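Local coordinates for terminal oxygenase component of carbazole (Janthinobacterium sp., PDB 7BUG), which catalyses the angular dioxygenation of carbazole, using a Rieske [2Fe-2S] cluster and a mononuclear iron, as the terminal oxygenase of carbazole 1,9a-dioxygenase, at residues Asp20-Phe25 with Ile289-His294; Glu51-Asn56 with Ile135-Gly140; Asp156-Leu161 with Gly301-Asn306; Asp148-Phe153 with Pro267-Val272. All blocks are in the same frame, centred on the assembly; numbering follows the deposited sequence. Where two conformers were deposited one is given.

Interaction 1: Asp20-Phe25 with Ile289-His294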
loop_
_atom_site.group_PDB
_atom_site.type_symbol
_atom_site.label_atom_id
_atom_site.label_comp_id
_atom_site.label_asym_id
_atom_site.label_seq_id
_atom_site.Cartn_x
_atom_site.Cartn_y
_atom_site.Cartn_z
ATOM N N ASP A 20 -19.125 6.222 13.458
ATOM C CA ASP A 20 -18.878 4.795 13.236
ATOM C C ASP A 20 -19.206 4.399 11.786
ATOM O O ASP A 20 -18.730 3.319 11.313
ATOM C CB ASP A 20 -19.734 3.967 14.191
ATOM C CG ASP A 20 -19.213 2.581 14.395
ATOM O OD1 ASP A 20 -17.989 2.421 14.388
ATOM O OD2 ASP A 20 -20.059 1.704 14.674
ATOM N N ALA A 21 -20.029 5.177 11.099
ATOM C CA ALA A 21 -20.631 4.760 9.807
ATOM C C ALA A 21 -19.690 5.002 8.610
ATOM O O ALA A 21 -20.101 5.566 7.595
ATOM C CB ALA A 21 -22.003 5.336 9.647
ATOM N N LYS A 22 -18.459 4.498 8.708
ATOM C CA LYS A 22 -17.401 4.640 7.695
ATOM C C LYS A 22 -17.827 4.022 6.360
ATOM O O LYS A 22 -17.460 4.568 5.286
ATOM C CB LYS A 22 -16.114 4.018 8.255
ATOM C CG LYS A 22 -14.908 4.165 7.356
ATOM C CD LYS A 22 -13.701 3.543 8.003
ATOM C CE LYS A 22 -13.393 4.207 9.323
ATOM N NZ LYS A 22 -11.924 4.276 9.504
ATOM N N LEU A 23 -18.615 2.941 6.390
ATOM C CA LEU A 23 -19.102 2.250 5.167
ATOM C C LEU A 23 -20.510 2.680 4.766
ATOM O O LEU A 23 -21.044 2.096 3.791
ATOM C CB LEU A 23 -19.088 0.735 5.409
ATOM C CG LEU A 23 -17.740 0.063 5.312
ATOM C CD1 LEU A 23 -17.840 -1.364 5.843
ATOM C CD2 LEU A 23 -17.213 0.077 3.869
ATOM N N GLY A 24 -21.111 3.661 5.427
ATOM C CA GLY A 24 -22.479 4.095 5.158
ATOM C C GLY A 24 -23.511 3.350 5.982
ATOM O O GLY A 24 -23.178 2.479 6.805
ATOM N N PHE A 25 -24.751 3.632 5.683
ATOM C CA PHE A 25 -25.926 3.111 6.416
ATOM C C PHE A 25 -26.559 2.006 5.597
ATOM O O PHE A 25 -27.016 2.220 4.451
ATOM C CB PHE A 25 -26.899 4.248 6.712
ATOM C CG PHE A 25 -26.289 5.298 7.601
ATOM C CD1 PHE A 25 -25.763 4.981 8.855
ATOM C CD2 PHE A 25 -26.347 6.627 7.215
ATOM C CE1 PHE A 25 -25.294 5.992 9.693
ATOM C CE2 PHE A 25 -25.894 7.621 8.077
ATOM C CZ PHE A 25 -25.320 7.299 9.290
ATOM N N ILE A 289 -19.006 3.699 -1.552
ATOM C CA ILE A 289 -18.450 2.547 -2.312
ATOM C C ILE A 289 -17.641 1.683 -1.369
ATOM O O ILE A 289 -17.871 0.466 -1.295
ATOM C CB ILE A 289 -17.633 3.006 -3.544
ATOM C CG1 ILE A 289 -18.564 3.617 -4.581
ATOM C CG2 ILE A 289 -16.808 1.881 -4.122
ATOM C CD1 ILE A 289 -17.862 4.304 -5.708
ATOM N N ASP A 290 -16.731 2.309 -0.634
ATOM C CA ASP A 290 -15.940 1.633 0.422
ATOM C C ASP A 290 -15.511 2.753 1.374
ATOM O O ASP A 290 -16.015 3.847 1.240
ATOM C CB ASP A 290 -14.794 0.817 -0.175
ATOM C CG ASP A 290 -13.731 1.611 -0.905
ATOM O OD1 ASP A 290 -13.651 2.841 -0.729
ATOM O OD2 ASP A 290 -12.937 0.960 -1.676
ATOM N N GLU A 291 -14.611 2.488 2.315
ATOM C CA GLU A 291 -14.276 3.471 3.365
ATOM C C GLU A 291 -13.672 4.708 2.733
ATOM O O GLU A 291 -13.666 5.727 3.355
ATOM C CB GLU A 291 -13.313 2.798 4.337
ATOM C CG GLU A 291 -13.920 1.557 4.969
ATOM C CD GLU A 291 -13.697 0.167 4.340
ATOM O OE1 GLU A 291 -13.795 -0.823 5.151
ATOM O OE2 GLU A 291 -13.435 0.019 3.085
ATOM N N ASN A 292 -13.104 4.583 1.537
ATOM C CA ASN A 292 -12.247 5.628 0.921
ATOM C C ASN A 292 -12.889 6.301 -0.301
ATOM O O ASN A 292 -12.256 7.198 -0.872
ATOM C CB ASN A 292 -10.950 4.967 0.436
ATOM C CG ASN A 292 -10.215 4.231 1.524
ATOM O OD1 ASN A 292 -10.100 4.729 2.644
ATOM N ND2 ASN A 292 -9.851 2.988 1.232
ATOM N N THR A 293 -14.071 5.866 -0.766
ATOM C CA THR A 293 -14.552 6.151 -2.137
ATOM C C THR A 293 -16.083 6.338 -2.109
ATOM O O THR A 293 -16.755 5.677 -1.332
ATOM C CB THR A 293 -14.186 4.981 -3.072
ATOM O OG1 THR A 293 -12.888 4.479 -2.707
ATOM C CG2 THR A 293 -14.191 5.445 -4.505
ATOM N N HIS A 294 -16.595 7.208 -2.947
ATOM C CA HIS A 294 -18.049 7.410 -3.115
ATOM C C HIS A 294 -18.367 7.557 -4.589
ATOM O O HIS A 294 -17.558 8.057 -5.384
ATOM C CB HIS A 294 -18.622 8.539 -2.271
ATOM C CG HIS A 294 -18.168 9.908 -2.619
ATOM N ND1 HIS A 294 -16.924 10.398 -2.162
ATOM C CD2 HIS A 294 -18.760 10.925 -3.275
ATOM C CE1 HIS A 294 -16.788 11.626 -2.601
ATOM N NE2 HIS A 294 -17.855 11.990 -3.276
#

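Interaction 2: Glu51-Asn56 with Ile135-Gly140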
loop_
_atom_site.group_PDB
_atom_site.type_symbol
_atom_site.label_atom_id
_atom_site.label_comp_id
_atom_site.label_asym_id
_atom_site.label_seq_id
_atom_site.Cartn_x
_atom_site.Cartn_y
_atom_site.Cartn_z
ATOM N N GLU A 51 -19.705 -3.870 -0.751
ATOM C CA GLU A 51 -20.119 -5.164 -1.311
ATOM C C GLU A 51 -20.112 -5.093 -2.854
ATOM O O GLU A 51 -20.704 -4.157 -3.463
ATOM C CB GLU A 51 -21.562 -5.508 -0.914
ATOM C CG GLU A 51 -21.810 -5.499 0.587
ATOM C CD GLU A 51 -23.123 -6.074 1.064
ATOM O OE1 GLU A 51 -23.743 -6.821 0.303
ATOM O OE2 GLU A 51 -23.483 -5.814 2.231
ATOM N N ASN A 52 -19.528 -6.123 -3.457
ATOM C CA ASN A 52 -19.500 -6.222 -4.938
ATOM C C ASN A 52 -20.852 -6.799 -5.366
ATOM O O ASN A 52 -21.234 -7.879 -4.863
ATOM C CB ASN A 52 -18.394 -7.138 -5.490
ATOM C CG ASN A 52 -17.016 -6.545 -5.255
ATOM O OD1 ASN A 52 -16.801 -5.377 -5.587
ATOM N ND2 ASN A 52 -16.131 -7.308 -4.654
ATOM N N LEU A 53 -21.523 -6.111 -6.283
ATOM C CA LEU A 53 -22.842 -6.495 -6.776
ATOM C C LEU A 53 -22.838 -6.606 -8.295
ATOM O O LEU A 53 -22.043 -5.918 -9.011
ATOM C CB LEU A 53 -23.854 -5.423 -6.392
ATOM C CG LEU A 53 -23.949 -5.071 -4.902
ATOM C CD1 LEU A 53 -24.982 -3.998 -4.645
ATOM C CD2 LEU A 53 -24.186 -6.291 -4.041
ATOM N N LEU A 54 -23.760 -7.424 -8.772
ATOM C CA LEU A 54 -24.034 -7.553 -10.215
ATOM C C LEU A 54 -25.464 -7.100 -10.450
ATOM O O LEU A 54 -26.360 -7.490 -9.666
ATOM C CB LEU A 54 -23.941 -9.000 -10.665
ATOM C CG LEU A 54 -22.639 -9.458 -11.279
ATOM C CD1 LEU A 54 -22.816 -10.912 -11.667
ATOM C CD2 LEU A 54 -22.249 -8.627 -12.508
ATOM N N VAL A 55 -25.648 -6.276 -11.450
ATOM C CA VAL A 55 -27.001 -5.824 -11.879
ATOM C C VAL A 55 -27.192 -6.295 -13.309
ATOM O O VAL A 55 -26.314 -6.121 -14.143
ATOM C CB VAL A 55 -27.191 -4.316 -11.737
ATOM C CG1 VAL A 55 -28.575 -3.919 -12.172
ATOM C CG2 VAL A 55 -26.918 -3.851 -10.321
ATOM N N ASN A 56 -28.380 -6.826 -13.588
ATOM C CA ASN A 56 -28.736 -7.251 -14.956
ATOM C C ASN A 56 -30.129 -6.734 -15.314
ATOM O O ASN A 56 -30.912 -6.485 -14.403
ATOM C CB ASN A 56 -28.724 -8.767 -15.100
ATOM C CG ASN A 56 -28.585 -9.243 -16.544
ATOM O OD1 ASN A 56 -28.345 -8.442 -17.446
ATOM N ND2 ASN A 56 -28.674 -10.560 -16.769
ATOM N N ILE A 135 -30.561 0.746 -5.689
ATOM C CA ILE A 135 -30.460 -0.569 -5.018
ATOM C C ILE A 135 -30.772 -0.365 -3.543
ATOM O O ILE A 135 -30.245 0.585 -2.967
ATOM C CB ILE A 135 -29.053 -1.165 -5.230
ATOM C CG1 ILE A 135 -28.812 -1.399 -6.718
ATOM C CG2 ILE A 135 -28.843 -2.427 -4.407
ATOM C CD1 ILE A 135 -27.435 -1.856 -7.044
ATOM N N TYR A 136 -31.609 -1.222 -2.992
ATOM C CA TYR A 136 -31.870 -1.241 -1.543
ATOM C C TYR A 136 -30.815 -2.117 -0.912
ATOM O O TYR A 136 -30.909 -3.334 -1.033
ATOM C CB TYR A 136 -33.269 -1.760 -1.260
ATOM C CG TYR A 136 -33.558 -1.721 0.217
ATOM C CD1 TYR A 136 -33.760 -0.520 0.860
ATOM C CD2 TYR A 136 -33.596 -2.889 0.970
ATOM C CE1 TYR A 136 -34.044 -0.478 2.212
ATOM C CE2 TYR A 136 -33.908 -2.848 2.318
ATOM C CZ TYR A 136 -34.141 -1.640 2.930
ATOM O OH TYR A 136 -34.442 -1.644 4.269
ATOM N N LEU A 137 -29.742 -1.515 -0.396
ATOM C CA LEU A 137 -28.647 -2.297 0.223
ATOM C C LEU A 137 -29.065 -2.585 1.667
ATOM O O LEU A 137 -28.689 -1.874 2.559
ATOM C CB LEU A 137 -27.321 -1.562 0.111
ATOM C CG LEU A 137 -26.045 -2.392 0.181
ATOM C CD1 LEU A 137 -25.897 -3.174 1.479
ATOM C CD2 LEU A 137 -25.923 -3.334 -0.996
ATOM N N GLY A 138 -29.883 -3.604 1.799
ATOM C CA GLY A 138 -30.465 -3.966 3.092
ATOM C C GLY A 138 -31.175 -5.277 3.006
ATOM O O GLY A 138 -31.321 -5.861 1.936
ATOM N N ASP A 139 -31.735 -5.641 4.138
ATOM C CA ASP A 139 -32.289 -6.979 4.400
ATOM C C ASP A 139 -33.789 -6.818 4.621
ATOM O O ASP A 139 -34.208 -5.742 5.061
ATOM C CB ASP A 139 -31.657 -7.547 5.661
ATOM C CG ASP A 139 -30.149 -7.493 5.561
ATOM O OD1 ASP A 139 -29.623 -8.027 4.516
ATOM O OD2 ASP A 139 -29.546 -6.822 6.453
ATOM N N GLY A 140 -34.569 -7.779 4.190
ATOM C CA GLY A 140 -36.022 -7.727 4.417
ATOM C C GLY A 140 -36.735 -6.843 3.414
ATOM O O GLY A 140 -36.142 -6.436 2.385
#

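Interaction 3: Asp156-Leu161 with Gly301-Asn306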
loop_
_atom_site.group_PDB
_atom_site.type_symbol
_atom_site.label_atom_id
_atom_site.label_comp_id
_atom_site.label_asym_id
_atom_site.label_seq_id
_atom_site.Cartn_x
_atom_site.Cartn_y
_atom_site.Cartn_z
ATOM N N ASP A 156 -44.367 13.568 -10.642
ATOM C CA ASP A 156 -44.701 13.061 -11.993
ATOM C C ASP A 156 -43.979 13.903 -13.063
ATOM O O ASP A 156 -43.508 13.311 -14.051
ATOM C CB ASP A 156 -46.219 13.068 -12.226
ATOM C CG ASP A 156 -46.632 12.528 -13.590
ATOM O OD1 ASP A 156 -46.165 11.416 -13.940
ATOM O OD2 ASP A 156 -47.382 13.243 -14.327
ATOM N N ASP A 157 -43.987 15.226 -12.945
ATOM C CA ASP A 157 -43.557 16.121 -14.057
ATOM C C ASP A 157 -42.067 16.484 -13.938
ATOM O O ASP A 157 -41.531 17.103 -14.850
ATOM C CB ASP A 157 -44.439 17.376 -14.156
ATOM C CG ASP A 157 -44.309 18.366 -13.015
ATOM O OD1 ASP A 157 -43.865 17.949 -11.896
ATOM O OD2 ASP A 157 -44.637 19.576 -13.251
ATOM N N MET A 158 -41.391 16.037 -12.889
ATOM C CA MET A 158 -39.957 16.371 -12.688
ATOM C C MET A 158 -39.086 15.533 -13.629
ATOM O O MET A 158 -39.150 14.288 -13.598
ATOM C CB MET A 158 -39.570 16.125 -11.232
ATOM C CG MET A 158 -38.150 16.581 -10.931
ATOM S SD MET A 158 -37.986 18.373 -10.881
ATOM C CE MET A 158 -39.003 18.837 -9.481
ATOM N N GLU A 159 -38.391 16.192 -14.560
ATOM C CA GLU A 159 -37.440 15.538 -15.483
ATOM C C GLU A 159 -36.055 15.614 -14.838
ATOM O O GLU A 159 -35.636 16.729 -14.394
ATOM C CB GLU A 159 -37.476 16.151 -16.882
ATOM C CG GLU A 159 -38.766 15.822 -17.613
ATOM C CD GLU A 159 -39.077 14.335 -17.735
ATOM O OE1 GLU A 159 -38.164 13.548 -18.089
ATOM O OE2 GLU A 159 -40.268 13.967 -17.518
ATOM N N ILE A 160 -35.448 14.454 -14.738
ATOM C CA ILE A 160 -34.128 14.301 -14.088
ATOM C C ILE A 160 -33.089 13.975 -15.147
ATOM O O ILE A 160 -33.275 13.054 -15.948
ATOM C CB ILE A 160 -34.217 13.223 -13.010
ATOM C CG1 ILE A 160 -35.118 13.630 -11.834
ATOM C CG2 ILE A 160 -32.819 12.835 -12.570
ATOM C CD1 ILE A 160 -34.730 14.886 -11.088
ATOM N N LEU A 161 -31.977 14.693 -15.089
ATOM C CA LEU A 161 -30.825 14.435 -15.956
ATOM C C LEU A 161 -29.592 14.497 -15.052
ATOM O O LEU A 161 -29.599 15.287 -14.114
ATOM C CB LEU A 161 -30.793 15.483 -17.064
ATOM C CG LEU A 161 -31.924 15.371 -18.089
ATOM C CD1 LEU A 161 -31.966 16.640 -18.950
ATOM C CD2 LEU A 161 -31.718 14.144 -18.925
ATOM N N GLY A 301 -33.076 18.606 -11.816
ATOM C CA GLY A 301 -34.494 18.395 -12.109
ATOM C C GLY A 301 -35.153 19.653 -12.613
ATOM O O GLY A 301 -34.891 20.718 -12.039
ATOM N N LYS A 302 -36.044 19.503 -13.595
ATOM C CA LYS A 302 -36.888 20.633 -14.039
ATOM C C LYS A 302 -38.260 20.077 -14.365
ATOM O O LYS A 302 -38.349 19.097 -15.099
ATOM C CB LYS A 302 -36.281 21.240 -15.302
ATOM C CG LYS A 302 -37.001 22.478 -15.803
ATOM C CD LYS A 302 -36.308 23.068 -17.013
ATOM C CE LYS A 302 -36.799 24.447 -17.375
ATOM N NZ LYS A 302 -38.254 24.544 -17.167
ATOM N N PRO A 303 -39.346 20.651 -13.814
ATOM C CA PRO A 303 -40.681 20.289 -14.295
ATOM C C PRO A 303 -40.790 20.528 -15.799
ATOM O O PRO A 303 -40.458 21.610 -16.307
ATOM C CB PRO A 303 -41.604 21.204 -13.507
ATOM C CG PRO A 303 -40.799 21.590 -12.267
ATOM C CD PRO A 303 -39.372 21.682 -12.761
ATOM N N CYS A 304 -41.255 19.511 -16.504
ATOM C CA CYS A 304 -41.487 19.515 -17.967
ATOM C C CYS A 304 -42.860 18.877 -18.212
ATOM O O CYS A 304 -43.105 17.753 -17.701
ATOM C CB CYS A 304 -40.449 18.703 -18.723
ATOM S SG CYS A 304 -38.785 19.402 -18.606
ATOM N N ALA A 305 -43.730 19.583 -18.923
ATOM C CA ALA A 305 -45.154 19.225 -19.067
ATOM C C ALA A 305 -45.316 18.200 -20.189
ATOM O O ALA A 305 -46.308 17.456 -20.171
ATOM C CB ALA A 305 -45.954 20.472 -19.322
ATOM N N ASN A 306 -44.409 18.163 -21.154
ATOM C CA ASN A 306 -44.606 17.313 -22.351
ATOM C C ASN A 306 -43.266 17.069 -23.014
ATOM O O ASN A 306 -42.255 17.650 -22.517
ATOM C CB ASN A 306 -45.624 17.946 -23.305
ATOM C CG ASN A 306 -45.308 19.393 -23.598
ATOM O OD1 ASN A 306 -44.143 19.748 -23.763
ATOM N ND2 ASN A 306 -46.333 20.233 -23.648
#

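Interaction 4: Asp148-Phe153 with Pro267-Val272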
loop_
_atom_site.group_PDB
_atom_site.type_symbol
_atom_site.label_atom_id
_atom_site.label_comp_id
_atom_site.label_asym_id
_atom_site.label_seq_id
_atom_site.Cartn_x
_atom_site.Cartn_y
_atom_site.Cartn_z
ATOM N N ASP A 148 -36.261 7.640 0.928
ATOM C CA ASP A 148 -34.793 7.850 0.818
ATOM C C ASP A 148 -34.514 8.773 -0.353
ATOM O O ASP A 148 -33.373 8.764 -0.841
ATOM C CB ASP A 148 -34.066 6.518 0.658
ATOM C CG ASP A 148 -34.026 5.686 1.933
ATOM O OD1 ASP A 148 -34.214 6.254 3.014
ATOM O OD2 ASP A 148 -33.874 4.436 1.811
ATOM N N THR A 149 -35.455 9.631 -0.722
ATOM C CA THR A 149 -35.273 10.588 -1.833
ATOM C C THR A 149 -35.775 11.917 -1.332
ATOM O O THR A 149 -36.656 11.976 -0.467
ATOM C CB THR A 149 -35.973 10.181 -3.134
ATOM O OG1 THR A 149 -37.367 9.989 -2.883
ATOM C CG2 THR A 149 -35.445 8.906 -3.731
ATOM N N PRO A 150 -35.180 13.030 -1.779
ATOM C CA PRO A 150 -35.614 14.321 -1.277
ATOM C C PRO A 150 -37.008 14.615 -1.796
ATOM O O PRO A 150 -37.414 14.106 -2.845
ATOM C CB PRO A 150 -34.621 15.311 -1.917
ATOM C CG PRO A 150 -33.447 14.442 -2.230
ATOM C CD PRO A 150 -34.014 13.104 -2.673
ATOM N N PRO A 151 -37.726 15.530 -1.138
ATOM C CA PRO A 151 -39.024 15.956 -1.672
ATOM C C PRO A 151 -38.885 16.485 -3.117
ATOM O O PRO A 151 -37.884 17.133 -3.443
ATOM C CB PRO A 151 -39.462 17.082 -0.723
ATOM C CG PRO A 151 -38.627 16.935 0.516
ATOM C CD PRO A 151 -37.340 16.255 0.073
ATOM N N ASN A 152 -39.895 16.177 -3.943
ATOM C CA ASN A 152 -40.100 16.620 -5.357
ATOM C C ASN A 152 -39.290 15.770 -6.334
ATOM O O ASN A 152 -39.541 15.852 -7.511
ATOM C CB ASN A 152 -39.899 18.138 -5.538
ATOM C CG ASN A 152 -40.820 18.935 -4.619
ATOM O OD1 ASN A 152 -40.418 19.369 -3.548
ATOM N ND2 ASN A 152 -42.101 19.011 -4.969
ATOM N N PHE A 153 -38.292 14.988 -5.894
ATOM C CA PHE A 153 -37.480 14.198 -6.831
ATOM C C PHE A 153 -38.368 13.266 -7.649
ATOM O O PHE A 153 -38.132 13.131 -8.868
ATOM C CB PHE A 153 -36.414 13.401 -6.099
ATOM C CG PHE A 153 -35.543 12.579 -7.011
ATOM C CD1 PHE A 153 -34.537 13.192 -7.728
ATOM C CD2 PHE A 153 -35.752 11.219 -7.192
ATOM C CE1 PHE A 153 -33.735 12.464 -8.593
ATOM C CE2 PHE A 153 -34.970 10.497 -8.073
ATOM C CZ PHE A 153 -33.923 11.123 -8.733
ATOM N N PRO A 267 -30.437 8.750 2.867
ATOM C CA PRO A 267 -29.151 8.327 3.450
ATOM C C PRO A 267 -27.906 9.198 3.166
ATOM O O PRO A 267 -26.816 8.884 3.652
ATOM C CB PRO A 267 -28.912 6.961 2.775
ATOM C CG PRO A 267 -29.539 7.164 1.388
ATOM C CD PRO A 267 -30.775 7.981 1.660
ATOM N N GLY A 268 -28.070 10.253 2.400
ATOM C CA GLY A 268 -26.960 11.164 2.072
ATOM C C GLY A 268 -27.191 11.790 0.713
ATOM O O GLY A 268 -26.453 11.510 -0.275
ATOM N N VAL A 269 -28.206 12.644 0.638
ATOM C CA VAL A 269 -28.611 13.275 -0.628
ATOM C C VAL A 269 -29.001 14.712 -0.314
ATOM O O VAL A 269 -29.818 14.977 0.606
ATOM C CB VAL A 269 -29.707 12.526 -1.404
ATOM C CG1 VAL A 269 -30.887 12.170 -0.550
ATOM C CG2 VAL A 269 -30.182 13.319 -2.582
ATOM N N LEU A 270 -28.394 15.618 -1.067
ATOM C CA LEU A 270 -28.588 17.076 -0.952
ATOM C C LEU A 270 -29.604 17.527 -2.003
ATOM O O LEU A 270 -29.557 17.108 -3.180
ATOM C CB LEU A 270 -27.242 17.761 -1.192
ATOM C CG LEU A 270 -27.190 19.278 -0.977
ATOM C CD1 LEU A 270 -27.126 19.607 0.509
ATOM C CD2 LEU A 270 -25.996 19.891 -1.695
ATOM N N LYS A 271 -30.478 18.446 -1.597
ATOM C CA LYS A 271 -31.399 19.166 -2.493
ATOM C C LYS A 271 -31.123 20.657 -2.383
ATOM O O LYS A 271 -31.123 21.199 -1.268
ATOM C CB LYS A 271 -32.839 18.852 -2.112
ATOM C CG LYS A 271 -33.852 19.612 -2.957
ATOM C CD LYS A 271 -35.278 19.327 -2.571
ATOM C CE LYS A 271 -36.245 20.257 -3.251
ATOM N NZ LYS A 271 -37.646 19.946 -2.894
ATOM N N VAL A 272 -30.896 21.275 -3.537
ATOM C CA VAL A 272 -30.677 22.744 -3.596
ATOM C C VAL A 272 -31.671 23.321 -4.592
ATOM O O VAL A 272 -31.681 22.903 -5.759
ATOM C CB VAL A 272 -29.246 23.102 -4.012
ATOM C CG1 VAL A 272 -29.038 24.621 -3.989
ATOM C CG2 VAL A 272 -28.197 22.382 -3.197
#

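Interaction 1: Asp20-Phe25 with Ile289-His294
Glu-291 lies against both Lys-22 and Leu-23, and its bent chain divides its atoms between them. CB and CG meet the aliphatic part of Lys-22, with CG 3.6 Å from Lys-22 CD, the two chains crossing at a slant. The lysine places its CG anti to the backbone N (chi1 -176°), and the bends come only at chi3 and chi4, past the carbons that touch. Glu-291 turns at chi2 (93°), which sets its CD 3.5 Å from Leu-23 CD2; leucine and glutamate run side by side and point the same way.

The charged ends do not pair: Lys-22 NZ and Glu-291 OE1 are 7.0 Å apart, NZ forming a salt bridge with Asp-347 and OE1 a hydrogen bond with Gln-379. The contact thus joins two type I beta turns, Ala-21 to Gly-24 near the N-terminus and Asp-290 to Thr-293 leading into strand 293-303 of the catalytic-domain sheet. An alanine at Glu-291 would probably open a gap beside Lys-22 CD and Leu-23 CD2 and leave Gln-379 without this acceptor.

Within the second turn, Asp-290 OD1 takes two bonds from opposite faces of its carboxylate plane. Asn-292 N donates at 2.9 Å to Asp-290 OD1 from above that plane, closing an Asx turn, while Thr-293 OG1 is 2.7 Å from Asp-290 OD1 on the syn side. Asn-170 ND2 bonds both Lys-22 O and Glu-291 O, bridging the two turns.

Interaction 2: Glu51-Asn56 with Ile135-Gly140
Leu-53 meets Ile-135 and Leu-137 through a single methyl, CD1, the middle of a small apolar cluster. Leu-53 CD1 is 3.8 Å from Leu-137 CD2 and 4.0 Å from Ile-135 CD1. Leu-53 and Ile-135 reach toward each other tip to tip, whereas Leu-137 comes across at a slant. Ile-135 CD1 also meets Val-55 CG2 at 3.9 Å, again tip to tip. Val-55 offers that methyl because its CG1 lies anti to the backbone N (chi1 -179°), which puts CG2 beside the N.

The margin at Glu-51 is polar instead: Leu-137 CD1 lies 3.7 Å from Glu-51 OE2, a methyl-to-carboxylate contact with no polar bond in it. The buried carboxylate is satisfied by others: OE1 by Lys-66 and Tyr-124, OE2 by Arg-26 and Gln-377. Two positive side chains so close would probably favour its ionised form. The solvent side lies beyond Leu-137, at the exposed Asp-139 and Gly-140; Asp-139 OD1 remains 6.9 Å from Glu-51 OE2, and Arg-26 forms salt bridges with both acids.

The strand segments run nearly antiparallel, at 152°, but their axes are 11.1 Å apart, so they meet through side chains and not as backbone neighbours. In the antiparallel sheet of the Rieske domain, strands 61-66 and 123-129 come between them, and Tyr-124 and Cys-64 of those strands pack against Leu-53 and Ile-135, while Leu-48 of strand 44-48 touches Leu-53 and Leu-137.

Interaction 3: Asp156-Leu161 with Gly301-Asn306
Glu-159 and Lys-302 face each other as an antiparallel hydrogen-bonded pair, each backbone N donating to the other's O. Lys-302 N reaches Glu-159 O at 2.9 Å; the return bond from Glu-159 N to Lys-302 O is 3.0 Å long. A third bond, from Cys-304 N to Asp-157 O, is nearly straight, with 168° at the hydrogen.

Followed outward, the Glu-159 side chain leans toward Cys-304, just past the end of the neighbouring strand. CB sits 3.6 Å from Lys-302 O and also near Cys-304 SG. CG, anti to the carbonyl carbon (chi1 -70°), comes 3.5 Å from Cys-304 CB. The chain then bends at chi2; this is one of two modelled conformers, and the position of the carboxylate tip is correspondingly uncertain. Arg-310 of helix 307-327 touches this side chain.

These pairings join strand 158-167, outermost within this chain, to strand 293-303 in the seven-stranded antiparallel sheet of the catalytic domain, whose family belongs to the Bet v 1-like clan. Met-158, Ile-160 and Pro-303 lie on the face opposite Glu-159 and Lys-302. The bend at chi2 (72°) lays Met-158 SD over the neighbouring strand, 3.5 Å from Lys-302 N. Ile-160 CD1 rests 3.7 Å from Gly-301 CA, and a CB at Gly-301 would probably clash with Met-158 SD. One residue before Met-158, Asp-157 OD2 lies 3.5 Å from Pro-303 CB.

Interaction 4: Asp148-Phe153 with Pro267-Val272
Apolar contact centres on Pro-150 and Val-269, which reach toward each other tip to tip. Pro-150 CG is 3.5 Å from Val-269 CG2, tighter than usual for two carbons, and also close to CG1, so the ring edge meets both methyls. Val-269 presents the pair by placing CG1 between the backbone N and the carbonyl carbon (chi1 50°), with CG2 anti to the N. Alongside, Pro-150 CB lies 4.0 Å from Lys-271 CB. At the other end Pro-267 CD approaches Asp-148 CB at 3.7 Å, the two side chains crossing at about a right angle.

The segment 148-153 is a loop laid over strand 269-273 of the catalytic-domain sheet, running in nearly the same direction, 17° apart. Gly-268 and Val-269 together face Trp-265 in a classic beta bulge just where the strand begins, and Pro-150 to Phe-153 form a type II turn at the far end of the loop.

Polar contact is confined to that turn. Lys-271, extended through all four torsions, carries NZ up to it and donates to Pro-151 O at 2.9 Å, from 57° above the carbonyl plane. Asn-152 OD1 also lies 2.9 Å from Lys-271 NZ, while its ND2 bonds Asp-155. A methionine in place of Lys-271 would probably leave the carbonyl of Pro-151 without this donor and the turn less firmly tied to the strand. The carboxylate of Asp-148 has its partners in strand 28-32, accepting from Trp-29 N through OD2 and bonding His-28 ND1 through OD1.

In the fold
Interactions 1, 3 and 4 all reach the seven-stranded catalytic sheet, whereas interaction 2 lies within the Rieske sheet. Interactions 1 and 3 use opposite ends of strand 293-303, their centres 31 Å apart. Interactions 3 and 4, centres 15 Å apart, touch directly: Ile-160 CD1 is 3.6 Å from Phe-153 CE1. Interaction 4 also meets interaction 1, Phe-25 packing on Pro-267. Interaction 2 comes within about 5 Å of both 1 and 4 (nearest atoms) without touching either. Along the chain, interaction 1 encloses 2 and 4 and crosses 3, and interaction 2 closes before the crossed pair 3 and 4 opens; interaction 1 brings residues near the N-terminus against the catalytic domain.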